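PDB 2JEK: RV1873 from Mycobacterium tuberculosis, which is of unknown function but belongs to the DUF1810 family and folds as a mainly helical, right-handed superhelix. Local coordinates for residues 25-28 with 33-36. Residues are numbered along the deposited sequence; the frame is centred on the assembly and turned at random.
Sequences VEEL and KRGH
Between residues 25-28 of helix 21-29 and residues 33-36 of the loop after it, the backbones come nearest at Glu27 and Lys33, whose CA atoms lie 5.3 Å apart where the chain doubles back before helix 38-41. Within this right-handed superhelix, the turn illustrates how a single helix carboxylate can organise a connecting loop by gripping two successive backbone N-H groups. Glu27 points toward the loop with CG anti to its own carbonyl carbon (chi1 -75°) and the chain extended beyond, which carries OE1 to both of them. Arg34 N donates to Glu27 OE1 over 2.9 Å from well above the carboxylate plane, 68° out of it. The second donor, Gly35 N, reaches that same oxygen on its syn side, much nearer the plane, and both come from one face. The indole of Trp37 adds a third donor, NE1, to OE1, and OE2 holds a bound glycerol, probably from the crystallisation liquor, so both carboxylate oxygens are engaged. Three donors converging on OE1 fix the rotation of the carboxylate.

Arg34 adds a carbon contact, its CB resting 3.7 Å from Glu27 CD, while its extended chain takes the guanidinium elsewhere: NE stays 5.7 Å from Glu27 OE2, too far for a salt bridge. Lys33, by contrast, turns its CB away from the helix. Its amine forms a salt bridge with Asp101 at the start of helix 101-115, tying the loop to that helix, while a cation-pi contact with Trp37 stays within the loop. The lysine also braces the loop internally: NZ sits 2.9 Å from Gly35 O, nearly in line with the carbonyl bond at a C=O...N angle of 170°.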
loop_
_atom_site.group_PDB
_atom_site.type_symbol
_atom_site.label_atom_id
_atom_site.label_comp_id
_atom_site.label_asym_id
_atom_site.label_seq_id
_atom_site.Cartn_x
_atom_site.Cartn_y
_atom_site.Cartn_z
ATOM N N VAL A 25 -7.553 5.037 -9.573
ATOM C CA VAL A 25 -6.714 6.016 -10.260
ATOM C C VAL A 25 -7.381 7.390 -10.292
ATOM O O VAL A 25 -6.737 8.399 -9.980
ATOM C CB VAL A 25 -6.320 5.507 -11.680
ATOM C CG1 VAL A 25 -5.723 6.610 -12.537
ATOM C CG2 VAL A 25 -5.328 4.351 -11.546
ATOM N N GLU A 26 -8.677 7.425 -10.603
ATOM C CA GLU A 26 -9.381 8.702 -10.668
ATOM C C GLU A 26 -9.465 9.364 -9.294
ATOM O O GLU A 26 -9.264 10.570 -9.171
ATOM C CB GLU A 26 -10.773 8.548 -11.296
ATOM C CG GLU A 26 -10.776 7.955 -12.723
ATOM C CD GLU A 26 -10.362 8.944 -13.810
ATOM O OE1 GLU A 26 -9.974 10.083 -13.482
ATOM O OE2 GLU A 26 -10.432 8.571 -15.004
ATOM N N GLU A 27 -9.729 8.573 -8.257
ATOM C CA GLU A 27 -9.817 9.085 -6.891
ATOM C C GLU A 27 -8.479 9.629 -6.411
ATOM O O GLU A 27 -8.420 10.694 -5.783
ATOM C CB GLU A 27 -10.333 7.989 -5.950
ATOM C CG GLU A 27 -11.819 7.785 -6.136
ATOM C CD GLU A 27 -12.359 6.537 -5.515
ATOM O OE1 GLU A 27 -11.768 6.033 -4.532
ATOM O OE2 GLU A 27 -13.416 6.080 -6.004
ATOM N N LEU A 28 -7.403 8.904 -6.706
ATOM C CA LEU A 28 -6.080 9.361 -6.301
ATOM C C LEU A 28 -5.610 10.558 -7.131
ATOM O O LEU A 28 -4.990 11.468 -6.576
ATOM C CB LEU A 28 -5.074 8.212 -6.338
ATOM C CG LEU A 28 -5.368 7.046 -5.385
ATOM C CD1 LEU A 28 -4.276 5.989 -5.554
ATOM C CD2 LEU A 28 -5.495 7.488 -3.914
ATOM N N LYS A 33 -9.639 9.527 -1.621
ATOM C CA LYS A 33 -10.169 8.172 -1.674
ATOM C C LYS A 33 -11.652 8.145 -1.301
ATOM O O LYS A 33 -12.073 8.734 -0.288
ATOM C CB LYS A 33 -9.379 7.238 -0.752
ATOM C CG LYS A 33 -10.047 5.871 -0.530
ATOM C CD LYS A 33 -9.132 4.905 0.221
ATOM C CE LYS A 33 -9.729 3.509 0.304
ATOM N NZ LYS A 33 -10.832 3.421 1.309
ATOM N N ARG A 34 -12.431 7.445 -2.122
ATOM C CA ARG A 34 -13.874 7.298 -1.899
ATOM C C ARG A 34 -14.330 5.839 -1.826
ATOM O O ARG A 34 -15.279 5.519 -1.114
ATOM C CB ARG A 34 -14.655 8.004 -3.007
ATOM C CG ARG A 34 -14.321 9.471 -3.204
ATOM C CD ARG A 34 -15.145 10.054 -4.340
ATOM N NE ARG A 34 -14.742 11.417 -4.680
ATOM C CZ ARG A 34 -15.434 12.514 -4.383
ATOM N NH1 ARG A 34 -16.588 12.436 -3.731
ATOM N NH2 ARG A 34 -14.969 13.699 -4.755
ATOM N N GLY A 35 -13.675 4.963 -2.583
ATOM C CA GLY A 35 -14.120 3.581 -2.730
ATOM C C GLY A 35 -13.587 2.620 -1.679
ATOM O O GLY A 35 -12.747 2.989 -0.847
ATOM N N HIS A 36 -14.076 1.381 -1.740
ATOM C CA HIS A 36 -13.751 0.339 -0.776
ATOM C C HIS A 36 -12.692 -0.577 -1.350
ATOM O O HIS A 36 -13.002 -1.657 -1.875
ATOM C CB HIS A 36 -15.001 -0.486 -0.452
ATOM C CG HIS A 36 -16.154 0.330 0.036
ATOM N ND1 HIS A 36 -16.050 1.218 1.085
ATOM C CD2 HIS A 36 -17.441 0.386 -0.380
ATOM C CE1 HIS A 36 -17.224 1.788 1.293
ATOM N NE2 HIS A 36 -18.086 1.298 0.420
#